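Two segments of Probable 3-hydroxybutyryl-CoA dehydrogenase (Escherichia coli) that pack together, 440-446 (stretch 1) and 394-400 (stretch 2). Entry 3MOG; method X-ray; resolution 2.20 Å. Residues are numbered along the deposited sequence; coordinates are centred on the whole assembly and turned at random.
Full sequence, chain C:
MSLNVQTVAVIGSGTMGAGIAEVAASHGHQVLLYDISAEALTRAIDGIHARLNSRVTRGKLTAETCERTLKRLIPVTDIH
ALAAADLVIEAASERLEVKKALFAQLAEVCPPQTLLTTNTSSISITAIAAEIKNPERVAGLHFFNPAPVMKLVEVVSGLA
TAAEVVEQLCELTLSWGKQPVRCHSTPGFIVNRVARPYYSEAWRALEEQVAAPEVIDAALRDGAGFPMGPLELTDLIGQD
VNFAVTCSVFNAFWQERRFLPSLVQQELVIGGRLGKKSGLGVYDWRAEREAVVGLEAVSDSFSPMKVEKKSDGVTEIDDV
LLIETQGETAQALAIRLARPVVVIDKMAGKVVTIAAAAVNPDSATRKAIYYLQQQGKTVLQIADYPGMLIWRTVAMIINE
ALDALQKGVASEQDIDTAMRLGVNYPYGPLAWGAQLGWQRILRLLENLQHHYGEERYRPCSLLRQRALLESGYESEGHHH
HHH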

# COMPACT_ATOMS: atom_id res chain seq x y z
N ARG C 440 -25.24 -0.92 14.56
CA ARG C 440 -25.20 0.49 14.24
C ARG C 440 -23.82 0.95 13.78
O ARG C 440 -23.71 1.71 12.81
CB ARG C 440 -25.65 1.31 15.46
CG ARG C 440 -25.82 2.79 15.16
CD ARG C 440 -26.45 3.53 16.31
NE ARG C 440 -26.56 4.94 15.96
CZ ARG C 440 -27.16 5.85 16.72
NH1 ARG C 440 -27.19 7.11 16.30
NH2 ARG C 440 -27.72 5.52 17.89
N ILE C 441 -22.78 0.51 14.47
CA ILE C 441 -21.40 0.82 14.09
C ILE C 441 -21.08 0.16 12.75
O ILE C 441 -20.51 0.79 11.86
CB ILE C 441 -20.36 0.39 15.17
CG1 ILE C 441 -20.61 1.13 16.48
CG2 ILE C 441 -18.92 0.59 14.68
CD1 ILE C 441 -20.67 2.64 16.35
N LEU C 442 -21.49 -1.10 12.61
CA LEU C 442 -21.32 -1.84 11.36
C LEU C 442 -21.94 -1.14 10.15
O LEU C 442 -21.28 -0.98 9.14
CB LEU C 442 -21.87 -3.27 11.48
CG LEU C 442 -21.86 -4.09 10.21
CD1 LEU C 442 -20.43 -4.54 9.86
CD2 LEU C 442 -22.82 -5.27 10.31
N ARG C 443 -23.21 -0.74 10.27
CA ARG C 443 -23.92 -0.10 9.16
C ARG C 443 -23.23 1.19 8.66
O ARG C 443 -23.08 1.41 7.46
CB ARG C 443 -25.38 0.18 9.55
CG ARG C 443 -26.19 0.90 8.46
CD ARG C 443 -27.65 1.05 8.87
NE ARG C 443 -27.80 1.66 10.19
CZ ARG C 443 -28.94 1.73 10.87
NH1 ARG C 443 -30.06 1.24 10.35
NH2 ARG C 443 -28.96 2.30 12.06
N LEU C 444 -22.82 2.02 9.62
CA LEU C 444 -22.10 3.25 9.37
C LEU C 444 -20.80 3.00 8.59
O LEU C 444 -20.60 3.58 7.52
CB LEU C 444 -21.81 3.92 10.71
CG LEU C 444 -20.88 5.13 10.83
CD1 LEU C 444 -21.31 6.26 9.94
CD2 LEU C 444 -20.95 5.57 12.27
N LEU C 445 -19.95 2.12 9.10
CA LEU C 445 -18.68 1.82 8.45
C LEU C 445 -18.88 1.25 7.04
O LEU C 445 -18.14 1.63 6.13
CB LEU C 445 -17.77 0.94 9.33
CG LEU C 445 -17.22 1.61 10.60
CD1 LEU C 445 -16.52 0.63 11.48
CD2 LEU C 445 -16.27 2.75 10.30
N GLU C 446 -19.88 0.37 6.87
CA GLU C 446 -20.23 -0.16 5.53
C GLU C 446 -20.61 0.95 4.57
O GLU C 446 -20.20 0.92 3.40
CB GLU C 446 -21.37 -1.19 5.59
CG GLU C 446 -20.95 -2.56 6.11
CD GLU C 446 -22.10 -3.57 6.16
OE1 GLU C 446 -23.22 -3.18 6.53
OE2 GLU C 446 -21.87 -4.75 5.83
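Stretch 2 (394-400) VAMIINE

Both stretches are helical throughout, and each is an internal piece of a helix that begins earlier in the chain and continues later. In stretch 2 the phi/psi pairs run from -72/-44 at Val394 to -61/-41 at Glu400, and the i to i+4 ladder confirms the assignment: Ile398 N to Val394 O at 2.9 Å, Asn399 N to Ala395 O at 2.9 Å and Glu400 N to Met396 O at 3.1 Å. Stretch 1 has the same pattern, with Leu445 N to Ile441 O at 3.1 Å and Glu446 N to Leu442 O at 3.0 Å; the first bond, Leu444 N to Arg440 O at 3.3 Å, is weak.

The two axes come within 10.1 Å of each other, and their N-to-C directions differ by 107° (signed crossing angle -107°). The helices therefore cross steeply, closer to perpendicular than to antiparallel. Such a crossing cannot keep two helices in register over several turns, and the contact is accordingly compact: 279 Å² is buried, both sides summed. The backbones are nearest at Ile441 and Ala395, whose CA atoms are 5.8 Å apart.

Ala395 is the focus of stretch 2. Its CA-to-CB bond points toward stretch 1, and three side chains meet its methyl group: Ile441 CG2 lies 4.0 Å from Ala395 CB, Leu444 CD2 lies 3.8 Å from Ala395 CB, and Leu445 CD2 lies 3.8 Å from the same atom. These three residues are spaced i, i+3 and i+4, so they share one face of their helix, and all three direct CA-to-CB toward stretch 2.

Leu445 has the largest covered area of any residue here, 78 Å². In its m, t rotamer it reaches Met396 as well, with Leu445 CD2 3.8 Å from Met396 SD. Met396 directs CA-to-CB away from stretch 1, yet its chain, with all three chi angles near -74°, still brings the sulfur into contact. One turn along from Ala395, Leu445 CD1 lies 3.7 Å from Asn399 CG; this is packing against the amide carbon, and the amide's OD1 and ND2 are hydrogen-bonded elsewhere in the structure. Ile398 makes a looser contact, with its CD1 4.4 Å from Ile441 CD1.

No hydrogen bond joins the stretches, so packing alone accounts for their direct contacts. The charged Arg440, Arg443 and Glu446 take no part: their side chains stay at least 8.5 Å from stretch 2.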

# COMPACT_ATOMS: atom_id res chain seq x y z
N VAL C 394 -15.58 7.86 16.24
CA VAL C 394 -15.75 6.88 17.31
C VAL C 394 -15.88 5.47 16.72
O VAL C 394 -15.22 4.56 17.20
CB VAL C 394 -16.90 7.24 18.28
CG1 VAL C 394 -17.08 6.15 19.31
CG2 VAL C 394 -16.61 8.59 18.99
N ALA C 395 -16.66 5.32 15.65
CA ALA C 395 -16.71 4.07 14.85
C ALA C 395 -15.34 3.54 14.47
O ALA C 395 -15.05 2.35 14.67
CB ALA C 395 -17.59 4.24 13.58
N MET C 396 -14.48 4.41 13.94
CA MET C 396 -13.12 3.99 13.54
C MET C 396 -12.21 3.64 14.72
O MET C 396 -11.43 2.70 14.62
CB MET C 396 -12.48 5.01 12.63
CG MET C 396 -13.08 5.01 11.22
SD MET C 396 -12.58 3.61 10.21
CE MET C 396 -10.92 4.18 9.90
N ILE C 397 -12.33 4.37 15.83
CA ILE C 397 -11.64 4.02 17.08
C ILE C 397 -12.03 2.61 17.53
O ILE C 397 -11.17 1.78 17.86
CB ILE C 397 -11.95 5.05 18.22
CG1 ILE C 397 -11.25 6.39 17.96
CG2 ILE C 397 -11.49 4.55 19.58
CD1 ILE C 397 -11.75 7.53 18.84
N ILE C 398 -13.34 2.34 17.54
CA ILE C 398 -13.90 1.04 17.96
C ILE C 398 -13.48 -0.12 17.03
O ILE C 398 -13.15 -1.22 17.49
CB ILE C 398 -15.43 1.16 18.05
CG1 ILE C 398 -15.82 2.12 19.18
CG2 ILE C 398 -16.10 -0.20 18.21
CD1 ILE C 398 -17.30 2.49 19.15
N ASN C 399 -13.51 0.14 15.74
CA ASN C 399 -13.07 -0.81 14.71
C ASN C 399 -11.62 -1.25 14.91
O ASN C 399 -11.32 -2.45 14.89
CB ASN C 399 -13.22 -0.13 13.35
CG ASN C 399 -13.39 -1.12 12.22
OD1 ASN C 399 -13.97 -2.19 12.39
ND2 ASN C 399 -12.91 -0.74 11.04
N GLU C 400 -10.75 -0.28 15.13
CA GLU C 400 -9.34 -0.51 15.48
C GLU C 400 -9.14 -1.28 16.80
O GLU C 400 -8.28 -2.16 16.88
CB GLU C 400 -8.59 0.83 15.50
CG GLU C 400 -7.09 0.67 15.34
CD GLU C 400 -6.73 -0.11 14.10
OE1 GLU C 400 -6.19 -1.23 14.24
OE2 GLU C 400 -7.03 0.38 13.00